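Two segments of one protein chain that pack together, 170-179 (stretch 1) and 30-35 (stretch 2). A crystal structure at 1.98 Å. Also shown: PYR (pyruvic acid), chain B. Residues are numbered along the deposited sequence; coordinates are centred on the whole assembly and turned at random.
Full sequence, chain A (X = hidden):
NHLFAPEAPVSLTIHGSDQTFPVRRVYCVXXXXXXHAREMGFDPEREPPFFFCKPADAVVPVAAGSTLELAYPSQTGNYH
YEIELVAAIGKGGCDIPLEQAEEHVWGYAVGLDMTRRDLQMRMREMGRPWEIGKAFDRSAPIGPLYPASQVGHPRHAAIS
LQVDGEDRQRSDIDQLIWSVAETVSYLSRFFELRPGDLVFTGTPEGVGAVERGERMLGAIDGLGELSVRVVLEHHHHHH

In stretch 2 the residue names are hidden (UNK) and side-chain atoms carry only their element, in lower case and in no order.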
# COMPACT_ATOMS: atom_id res chain seq x y z
N ARG A 170 -12.72 2.98 8.06
CA ARG A 170 -13.51 1.73 8.09
C ARG A 170 -14.31 1.66 6.79
O ARG A 170 -15.21 2.50 6.58
CB ARG A 170 -14.44 1.67 9.31
CG ARG A 170 -15.25 0.38 9.37
CD ARG A 170 -15.68 0.03 10.78
NE ARG A 170 -14.55 0.04 11.72
CZ ARG A 170 -13.75 -1.00 12.00
NH1 ARG A 170 -13.93 -2.19 11.44
NH2 ARG A 170 -12.77 -0.85 12.86
N SER A 171 -13.95 0.72 5.94
CA SER A 171 -14.63 0.46 4.65
C SER A 171 -14.50 -1.03 4.36
O SER A 171 -14.18 -1.79 5.30
CB SER A 171 -14.06 1.33 3.56
OG SER A 171 -14.67 1.03 2.31
N ASP A 172 -14.67 -1.40 3.10
CA ASP A 172 -14.58 -2.79 2.61
C ASP A 172 -13.85 -2.79 1.26
O ASP A 172 -14.17 -1.93 0.40
CB ASP A 172 -15.97 -3.44 2.49
CG ASP A 172 -15.86 -4.94 2.47
OD1 ASP A 172 -15.35 -5.48 1.47
OD2 ASP A 172 -16.23 -5.56 3.48
N ILE A 173 -12.96 -3.75 1.06
CA ILE A 173 -12.19 -3.86 -0.22
C ILE A 173 -13.16 -3.97 -1.40
O ILE A 173 -12.72 -3.72 -2.52
CB ILE A 173 -11.19 -5.01 -0.20
CG1 ILE A 173 -11.85 -6.39 -0.22
CG2 ILE A 173 -10.23 -4.86 0.98
CD1 ILE A 173 -10.85 -7.53 -0.25
N ASP A 174 -14.44 -4.31 -1.17
CA ASP A 174 -15.42 -4.45 -2.27
C ASP A 174 -15.85 -3.06 -2.76
O ASP A 174 -16.52 -3.02 -3.78
CB ASP A 174 -16.58 -5.38 -1.88
CG ASP A 174 -17.64 -4.74 -1.02
OD1 ASP A 174 -17.55 -3.51 -0.80
OD2 ASP A 174 -18.57 -5.47 -0.57
N GLN A 175 -15.39 -1.99 -2.10
CA GLN A 175 -15.60 -0.57 -2.48
C GLN A 175 -14.51 -0.08 -3.45
O GLN A 175 -14.56 1.10 -3.84
CB GLN A 175 -15.59 0.31 -1.22
CG GLN A 175 -16.75 0.05 -0.27
CD GLN A 175 -18.09 0.37 -0.88
OE1 GLN A 175 -18.95 -0.49 -1.01
NE2 GLN A 175 -18.28 1.62 -1.27
N LEU A 176 -13.52 -0.92 -3.82
CA LEU A 176 -12.44 -0.53 -4.77
C LEU A 176 -13.11 -0.18 -6.10
O LEU A 176 -13.97 -0.98 -6.53
CB LEU A 176 -11.46 -1.69 -4.97
CG LEU A 176 -10.51 -2.01 -3.81
CD1 LEU A 176 -9.71 -3.28 -4.11
CD2 LEU A 176 -9.56 -0.85 -3.54
N ILE A 177 -12.74 0.94 -6.72
CA ILE A 177 -13.30 1.36 -8.04
C ILE A 177 -12.76 0.39 -9.09
O ILE A 177 -13.56 -0.22 -9.81
CB ILE A 177 -13.01 2.83 -8.38
CG1 ILE A 177 -13.62 3.80 -7.36
CG2 ILE A 177 -13.47 3.13 -9.79
CD1 ILE A 177 -13.10 5.23 -7.43
N TRP A 178 -11.44 0.24 -9.15
CA TRP A 178 -10.77 -0.89 -9.85
C TRP A 178 -10.44 -1.97 -8.82
O TRP A 178 -9.55 -1.77 -8.02
CB TRP A 178 -9.53 -0.42 -10.62
CG TRP A 178 -9.83 0.46 -11.80
CD1 TRP A 178 -11.02 0.62 -12.46
CD2 TRP A 178 -8.89 1.29 -12.48
NE1 TRP A 178 -10.87 1.49 -13.50
CE2 TRP A 178 -9.58 1.94 -13.52
CE3 TRP A 178 -7.53 1.56 -12.29
CZ2 TRP A 178 -8.95 2.82 -14.40
CZ3 TRP A 178 -6.90 2.43 -13.16
CH2 TRP A 178 -7.62 3.06 -14.18
N SER A 179 -11.18 -3.07 -8.86
CA SER A 179 -10.92 -4.30 -8.06
C SER A 179 -9.46 -4.73 -8.23
O SER A 179 -8.79 -4.25 -9.16
CB SER A 179 -11.85 -5.40 -8.51
OG SER A 179 -11.54 -5.79 -9.86
N UNK A 30 -4.00 5.40 -6.80
CA UNK A 30 -4.54 6.61 -6.18
C UNK A 30 -6.02 6.80 -6.51
O UNK A 30 -6.44 6.47 -7.66
N UNK A 31 -6.77 7.26 -5.52
CA UNK A 31 -8.22 7.59 -5.61
C UNK A 31 -9.00 6.35 -6.06
O UNK A 31 -9.73 6.43 -7.08
c UNK A 31 -8.12 11.29 -6.93
n UNK A 31 -5.59 13.93 -7.13
c UNK A 31 -7.97 10.11 -5.98
n UNK A 31 -6.97 13.12 -8.77
n UNK A 31 -7.08 12.26 -6.64
c UNK A 31 -6.55 13.10 -7.52
c UNK A 31 -8.45 8.78 -6.56
N UNK A 32 -8.84 5.22 -5.35
CA UNK A 32 -9.50 3.96 -5.75
C UNK A 32 -10.69 3.63 -4.85
O UNK A 32 -11.19 2.51 -4.96
c UNK A 32 -8.91 1.72 -6.77
o UNK A 32 -9.73 1.98 -7.65
c UNK A 32 -8.54 2.77 -5.75
n UNK A 32 -8.27 0.56 -6.70
N UNK A 33 -11.14 4.56 -4.02
CA UNK A 33 -12.39 4.43 -3.22
C UNK A 33 -13.16 5.72 -3.46
O UNK A 33 -12.56 6.78 -3.22
c UNK A 33 -12.33 1.86 -0.81
c UNK A 33 -12.09 4.20 -1.74
c UNK A 33 -11.53 2.85 -1.36
c UNK A 33 -11.81 0.64 -0.41
o UNK A 33 -9.91 -0.83 -0.22
c UNK A 33 -10.18 2.57 -1.50
c UNK A 33 -9.64 1.36 -1.12
c UNK A 33 -10.45 0.38 -0.58
N UNK A 34 -14.40 5.63 -3.92
CA UNK A 34 -15.22 6.80 -4.32
C UNK A 34 -15.28 7.79 -3.15
O UNK A 34 -15.03 8.98 -3.37
c UNK A 34 -16.60 6.36 -4.76
N UNK A 35 -15.53 7.30 -1.93
CA UNK A 35 -15.69 8.14 -0.72
C UNK A 35 -14.39 8.92 -0.47
O UNK A 35 -14.47 10.12 -0.18
c UNK A 35 -16.10 7.31 0.47
C PYR B . -4.70 6.96 -2.50
O PYR B . -4.50 5.89 -1.89
OXT PYR B . -5.85 7.32 -2.85
CA PYR B . -3.64 7.67 -2.81
O3 PYR B . -2.53 7.20 -2.53
CB PYR B . -3.66 8.99 -3.52
O HOH W 1 -15.73 3.21 -4.11

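Position 30 carries no side-chain atom at all, and its backbone lies out of reach of stretch 1. Its CA sits 3.6 Å from CA of the pyruvic acid, and a CB built in ideal geometry would come within 3.3 Å of the ligand's CB. The residue is Gly30, and the absent side chain leaves that space to the ligand.

Position 31 has three carbons in a row, then a nitrogen, then a carbon bearing two more nitrogens: a guanidinium on a long stem. The chain leads away and makes no contact with stretch 1. This is Arg31, and its backbone does the nearby work. Its N donates a hydrogen bond to OXT of the pyruvic acid at 2.8 Å, while its O lies 3.6 Å from CD1 of Ile177.

Position 32 has two carbons, the second carrying one oxygen and one nitrogen, which face the backbone N and O of Trp178. That short amide is Asn32. N of Trp178 donates to OD1 at 2.9 Å, and ND2 donates to O of Trp178 at 3.0 Å. One side chain thus reads both backbone polar groups of a single residue.

Position 33 shows one carbon followed by a six-carbon ring bearing one oxygen. Its CA-to-CB bond points away from stretch 1, yet the ring comes back to meet Ser171, Asp172, Gln175 and Leu176, with its oxygen by Ile173. This is Tyr33. CE1 lies 3.3 Å from CD2 of Leu176, CD2 of the tyrosine lies 3.6 Å from CB of Gln175, and O of Asp172 approaches the ring edge, 3.6 Å from CE2. The hydroxyl OH is 3.8 Å from CA of Ile173.

Position 34 has a single side-chain carbon, no nearer than 4.5 Å to stretch 1, where the closest atom is CD1 of Ile177. It is Ala34. Its N is 3.8 Å from CD1 of Ile177 and donates to a water at 2.8 Å; that water donates to O of Gln175 at 2.4 Å, bridging the stretches.

Position 35 also has one carbon, Ala35, which makes no contact with stretch 1 as the helix gets under way.

The contact rests on two neighbours, both heavily covered. Asn32 makes all the direct hydrogen bonds: besides its amide pair, its backbone O accepts from N of Ile177 at 2.8 Å. The Tyr33 ring lies against the strand end and the 3-10 segment that follows, reaching Leu176. The rule is that an asparagine side chain can hold a loop by that loop's backbone N and O while an adjacent aromatic covers the strand end and 3-10 segment before it.

Stretch 2 30-35: GRNYAA
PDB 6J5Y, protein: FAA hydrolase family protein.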